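Local coordinates for protein Ufm1-specific protease (Caenorhabditis elegans, PDB 5EJJ) that acts as a thiol protease that recognizes the ubiquitin-like modifier ufm-1 and hydrolyzes the peptide bond at its C-terminal glycine, at residues G393-W405 against R442-L454. Sequence-based numbering, arbitrary orientation.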
loop_
_atom_site.group_PDB
_atom_site.type_symbol
_atom_site.label_atom_id
_atom_site.label_comp_id
_atom_site.label_asym_id
_atom_site.label_seq_id
_atom_site.Cartn_x
_atom_site.Cartn_y
_atom_site.Cartn_z
ATOM N N GLY A 393 -19.768 -18.219 21.673
ATOM C CA GLY A 393 -19.083 -18.286 22.950
ATOM C C GLY A 393 -17.618 -18.649 22.831
ATOM O O GLY A 393 -16.745 -18.037 23.458
ATOM N N TRP A 394 -17.351 -19.633 21.985
ATOM C CA TRP A 394 -16.056 -20.305 21.953
ATOM C C TRP A 394 -14.982 -19.703 21.025
ATOM O O TRP A 394 -13.784 -19.742 21.341
ATOM C CB TRP A 394 -16.277 -21.770 21.597
ATOM C CG TRP A 394 -16.998 -21.945 20.299
ATOM C CD1 TRP A 394 -18.303 -21.630 20.026
ATOM C CD2 TRP A 394 -16.452 -22.474 19.091
ATOM N NE1 TRP A 394 -18.599 -21.942 18.724
ATOM C CE2 TRP A 394 -17.480 -22.458 18.126
ATOM C CE3 TRP A 394 -15.191 -22.965 18.731
ATOM C CZ2 TRP A 394 -17.286 -22.913 16.825
ATOM C CZ3 TRP A 394 -15.001 -23.424 17.440
ATOM C CH2 TRP A 394 -16.042 -23.394 16.503
ATOM N N GLY A 395 -15.411 -19.153 19.890
ATOM C CA GLY A 395 -14.494 -18.710 18.850
ATOM C C GLY A 395 -13.641 -17.466 19.078
ATOM O O GLY A 395 -12.711 -17.240 18.307
ATOM N N CYS A 396 -13.935 -16.680 20.120
ATOM C CA CYS A 396 -13.256 -15.394 20.364
ATOM C C CYS A 396 -11.753 -15.369 20.035
ATOM O O CYS A 396 -11.257 -14.434 19.406
ATOM C CB CYS A 396 -13.532 -14.847 21.788
ATOM S SG CYS A 396 -13.084 -15.872 23.253
ATOM N N ALA A 397 -11.038 -16.411 20.426
ATOM C CA ALA A 397 -9.606 -16.449 20.196
ATOM C C ALA A 397 -9.280 -16.894 18.784
ATOM O O ALA A 397 -8.225 -16.559 18.263
ATOM C CB ALA A 397 -8.928 -17.352 21.207
ATOM N N TYR A 398 -10.172 -17.662 18.171
ATOM C CA TYR A 398 -9.983 -18.074 16.782
ATOM C C TYR A 398 -9.934 -16.838 15.894
ATOM O O TYR A 398 -9.084 -16.703 15.014
ATOM C CB TYR A 398 -11.149 -18.941 16.314
ATOM C CG TYR A 398 -11.128 -20.364 16.794
ATOM C CD1 TYR A 398 -11.989 -20.786 17.791
ATOM C CD2 TYR A 398 -10.262 -21.294 16.230
ATOM C CE1 TYR A 398 -11.980 -22.090 18.226
ATOM C CE2 TYR A 398 -10.243 -22.598 16.650
ATOM C CZ TYR A 398 -11.106 -22.992 17.653
ATOM O OH TYR A 398 -11.104 -24.292 18.091
ATOM N N ARG A 399 -10.882 -15.947 16.145
ATOM C CA ARG A 399 -11.014 -14.717 15.396
ATOM C C ARG A 399 -9.747 -13.871 15.501
ATOM O O ARG A 399 -9.259 -13.360 14.488
ATOM C CB ARG A 399 -12.247 -13.942 15.878
ATOM C CG ARG A 399 -13.543 -14.728 15.713
ATOM C CD ARG A 399 -13.508 -15.508 14.406
ATOM N NE ARG A 399 -14.826 -15.928 13.941
ATOM C CZ ARG A 399 -15.095 -16.253 12.679
ATOM N NH1 ARG A 399 -14.142 -16.186 11.756
ATOM N NH2 ARG A 399 -16.321 -16.624 12.334
ATOM N N SER A 400 -9.212 -13.735 16.716
ATOM C CA SER A 400 -7.971 -12.992 16.912
ATOM C C SER A 400 -6.830 -13.677 16.198
ATOM O O SER A 400 -5.896 -13.027 15.731
ATOM C CB SER A 400 -7.627 -12.859 18.388
ATOM O OG SER A 400 -8.386 -11.820 18.955
ATOM N N PHE A 401 -6.907 -14.996 16.127
ATOM C CA PHE A 401 -5.907 -15.756 15.406
ATOM C C PHE A 401 -5.999 -15.394 13.936
ATOM O O PHE A 401 -4.984 -15.205 13.263
ATOM C CB PHE A 401 -6.141 -17.249 15.579
ATOM C CG PHE A 401 -5.306 -18.079 14.684
ATOM C CD1 PHE A 401 -3.984 -18.348 15.007
ATOM C CD2 PHE A 401 -5.825 -18.576 13.513
ATOM C CE1 PHE A 401 -3.191 -19.117 14.186
ATOM C CE2 PHE A 401 -5.038 -19.341 12.677
ATOM C CZ PHE A 401 -3.711 -19.612 13.016
ATOM N N GLN A 402 -7.231 -15.303 13.452
ATOM C CA GLN A 402 -7.501 -14.967 12.063
ATOM C C GLN A 402 -7.021 -13.553 11.710
ATOM O O GLN A 402 -6.365 -13.341 10.676
ATOM C CB GLN A 402 -8.990 -15.162 11.749
ATOM C CG GLN A 402 -9.386 -16.630 11.594
ATOM C CD GLN A 402 -10.850 -16.799 11.253
ATOM O OE1 GLN A 402 -11.677 -15.965 11.623
ATOM N NE2 GLN A 402 -11.182 -17.876 10.533
ATOM N N THR A 403 -7.336 -12.593 12.574
ATOM C CA THR A 403 -6.779 -11.261 12.433
ATOM C C THR A 403 -5.256 -11.325 12.331
ATOM O O THR A 403 -4.690 -10.876 11.355
ATOM C CB THR A 403 -7.191 -10.344 13.578
ATOM O OG1 THR A 403 -8.606 -10.115 13.521
ATOM C CG2 THR A 403 -6.456 -9.020 13.471
ATOM N N ILE A 404 -4.588 -11.923 13.303
ATOM C CA ILE A 404 -3.135 -12.044 13.217
ATOM C C ILE A 404 -2.713 -12.683 11.899
ATOM O O ILE A 404 -1.666 -12.354 11.342
ATOM C CB ILE A 404 -2.556 -12.846 14.408
ATOM C CG1 ILE A 404 -2.843 -12.117 15.716
ATOM C CG2 ILE A 404 -1.049 -13.050 14.280
ATOM C CD1 ILE A 404 -2.430 -12.892 16.911
ATOM N N TRP A 405 -3.537 -13.581 11.379
ATOM C CA TRP A 405 -3.169 -14.269 10.148
ATOM C C TRP A 405 -3.256 -13.295 8.998
ATOM O O TRP A 405 -2.308 -13.151 8.220
ATOM C CB TRP A 405 -4.062 -15.483 9.876
ATOM C CG TRP A 405 -3.560 -16.341 8.738
ATOM C CD1 TRP A 405 -3.628 -16.051 7.412
ATOM C CD2 TRP A 405 -2.913 -17.618 8.835
ATOM N NE1 TRP A 405 -3.066 -17.063 6.675
ATOM C CE2 TRP A 405 -2.618 -18.038 7.526
ATOM C CE3 TRP A 405 -2.564 -18.451 9.901
ATOM C CZ2 TRP A 405 -1.989 -19.249 7.249
ATOM C CZ3 TRP A 405 -1.941 -19.660 9.623
ATOM C CH2 TRP A 405 -1.665 -20.047 8.307
ATOM N N ARG A 442 -15.701 -27.433 18.095
ATOM C CA ARG A 442 -16.444 -26.454 18.929
ATOM C C ARG A 442 -15.846 -26.090 20.326
ATOM O O ARG A 442 -16.557 -25.589 21.200
ATOM C CB ARG A 442 -17.947 -26.778 19.009
ATOM C CG ARG A 442 -18.858 -25.566 19.237
ATOM C CD ARG A 442 -20.313 -25.970 19.492
ATOM N NE ARG A 442 -20.880 -26.733 18.380
ATOM C CZ ARG A 442 -22.092 -27.288 18.381
ATOM N NH1 ARG A 442 -22.876 -27.168 19.445
ATOM N NH2 ARG A 442 -22.520 -27.965 17.318
ATOM N N GLN A 443 -14.539 -26.307 20.510
ATOM C CA GLN A 443 -13.824 -25.936 21.745
ATOM C C GLN A 443 -13.279 -24.524 21.688
ATOM O O GLN A 443 -12.549 -24.183 20.761
ATOM C CB GLN A 443 -12.588 -26.816 21.977
ATOM C CG GLN A 443 -12.823 -28.301 22.054
ATOM C CD GLN A 443 -13.187 -28.882 20.704
ATOM O OE1 GLN A 443 -14.005 -29.812 20.600
ATOM N NE2 GLN A 443 -12.614 -28.300 19.648
ATOM N N TRP A 444 -13.571 -23.721 22.706
ATOM C CA TRP A 444 -12.864 -22.459 22.888
ATOM C C TRP A 444 -11.403 -22.751 23.237
ATOM O O TRP A 444 -11.095 -23.771 23.860
ATOM C CB TRP A 444 -13.536 -21.618 23.972
ATOM C CG TRP A 444 -14.045 -22.431 25.104
ATOM C CD1 TRP A 444 -15.301 -22.956 25.256
ATOM C CD2 TRP A 444 -13.302 -22.829 26.248
ATOM N NE1 TRP A 444 -15.380 -23.655 26.437
ATOM C CE2 TRP A 444 -14.164 -23.593 27.064
ATOM C CE3 TRP A 444 -11.984 -22.612 26.668
ATOM C CZ2 TRP A 444 -13.750 -24.138 28.273
ATOM C CZ3 TRP A 444 -11.573 -23.152 27.863
ATOM C CH2 TRP A 444 -12.453 -23.907 28.656
ATOM N N ILE A 445 -10.499 -21.886 22.792
ATOM C CA ILE A 445 -9.084 -22.072 23.092
ATOM C C ILE A 445 -8.457 -20.748 23.473
ATOM O O ILE A 445 -9.141 -19.724 23.518
ATOM C CB ILE A 445 -8.310 -22.675 21.916
ATOM C CG1 ILE A 445 -8.500 -21.829 20.658
ATOM C CG2 ILE A 445 -8.747 -24.096 21.662
ATOM C CD1 ILE A 445 -7.503 -22.128 19.581
ATOM N N GLY A 446 -7.158 -20.767 23.746
ATOM C CA GLY A 446 -6.496 -19.569 24.219
ATOM C C GLY A 446 -5.093 -19.349 23.695
ATOM O O GLY A 446 -4.684 -19.932 22.695
ATOM N N SER A 447 -4.346 -18.514 24.401
ATOM C CA SER A 447 -3.050 -18.034 23.939
ATOM C C SER A 447 -2.079 -19.121 23.542
ATOM O O SER A 447 -1.289 -18.957 22.630
ATOM C CB SER A 447 -2.394 -17.182 25.029
ATOM O OG SER A 447 -3.318 -16.264 25.582
ATOM N N THR A 448 -2.119 -20.235 24.243
ATOM C CA THR A 448 -1.008 -21.162 24.140
ATOM C C THR A 448 -1.076 -21.976 22.826
ATOM O O THR A 448 -0.049 -22.262 22.183
ATOM C CB THR A 448 -0.812 -21.973 25.484
ATOM O OG1 THR A 448 -0.437 -23.327 25.215
ATOM C CG2 THR A 448 -2.077 -21.930 26.360
ATOM N N GLU A 449 -2.290 -22.282 22.390
ATOM C CA GLU A 449 -2.472 -23.011 21.140
ATOM C C GLU A 449 -2.394 -22.088 19.919
ATOM O O GLU A 449 -1.851 -22.481 18.883
ATOM C CB GLU A 449 -3.786 -23.799 21.147
ATOM C CG GLU A 449 -4.944 -23.071 21.778
ATOM C CD GLU A 449 -4.972 -23.234 23.283
ATOM O OE1 GLU A 449 -4.659 -22.259 23.999
ATOM O OE2 GLU A 449 -5.287 -24.345 23.755
ATOM N N ILE A 450 -2.957 -20.883 20.046
ATOM C CA ILE A 450 -2.775 -19.815 19.063
ATOM C C ILE A 450 -1.304 -19.725 18.665
ATOM O O ILE A 450 -0.967 -19.749 17.483
ATOM C CB ILE A 450 -3.256 -18.452 19.611
ATOM C CG1 ILE A 450 -4.748 -18.268 19.354
ATOM C CG2 ILE A 450 -2.475 -17.286 19.006
ATOM C CD1 ILE A 450 -5.230 -16.871 19.685
ATOM N N SER A 451 -0.426 -19.661 19.656
ATOM C CA SER A 451 1.001 -19.594 19.396
ATOM C C SER A 451 1.495 -20.849 18.688
ATOM O O SER A 451 2.490 -20.817 17.958
ATOM C CB SER A 451 1.761 -19.399 20.704
ATOM O OG SER A 451 3.134 -19.708 20.540
ATOM N N PHE A 452 0.788 -21.952 18.906
ATOM C CA PHE A 452 1.199 -23.257 18.399
ATOM C C PHE A 452 0.743 -23.497 16.952
ATOM O O PHE A 452 1.551 -23.899 16.106
ATOM C CB PHE A 452 0.674 -24.355 19.333
ATOM C CG PHE A 452 1.080 -25.752 18.931
ATOM C CD1 PHE A 452 2.359 -26.231 19.217
ATOM C CD2 PHE A 452 0.174 -26.593 18.278
ATOM C CE1 PHE A 452 2.732 -27.520 18.844
ATOM C CE2 PHE A 452 0.539 -27.881 17.902
ATOM C CZ PHE A 452 1.818 -28.347 18.185
ATOM N N VAL A 453 -0.548 -23.262 16.690
ATOM C CA VAL A 453 -1.126 -23.313 15.342
ATOM C C VAL A 453 -0.325 -22.440 14.368
ATOM O O VAL A 453 0.064 -22.870 13.286
ATOM C CB VAL A 453 -2.592 -22.813 15.356
ATOM C CG1 VAL A 453 -3.209 -22.909 13.975
ATOM C CG2 VAL A 453 -3.414 -23.589 16.360
ATOM N N LEU A 454 -0.094 -21.205 14.784
ATOM C CA LEU A 454 0.833 -20.283 14.140
ATOM C C LEU A 454 2.226 -20.863 13.876
ATOM O O LEU A 454 2.883 -20.482 12.914
ATOM C CB LEU A 454 0.999 -19.061 15.047
ATOM C CG LEU A 454 0.844 -17.659 14.482
ATOM C CD1 LEU A 454 -0.232 -17.641 13.406
ATOM C CD2 LEU A 454 0.481 -16.750 15.640
#
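Trp394 lays one face of its indole against Arg442, whose backbone and aliphatic chain do the covering: CA of Arg442 sits 3.7 Å from the centroid of the six-membered ring of Trp394, only 13° off the ring normal, a CH-pi contact, while the Arg442 CG methylene lies over the same face, offset toward the rim. The chi1 of Trp394, 57°, sets CG between the backbone N and the carbonyl carbon and presents the ring to this loop. Replacing Trp394 with an alanine would probably uncover the backbone and CG of Arg442 and leave that end of the loop freer to shift. Close by, the hydroxyl of Tyr398 gives a hydrogen bond to the backbone O of Gln443 (OH to O 3.0 Å), within the carbonyl plane, and Ile445 CD1 rests over the Tyr398 ring. In this papain-like (clan CA) cysteine protease fold, helix 396-405 carries Cys396, the probable nucleophile, and helix 447-454 packs alongside, the axes of the two short helical segments crossing at -37°, with Met492 of strand 491-494 touching both. Further along, Phe401, with CG anti to the backbone N, reaches between Val453 and Leu454; its CZ meets Val453 CG1 at 3.5 Å and its CE1 meets Leu454 CD1 at 3.4 Å. Ile450 lies between Ala397 and Phe401, at the middle of the contact, setting CG1 by the CB of Phe401 and CD1 against the CB of Ala397, 4.0 Å away.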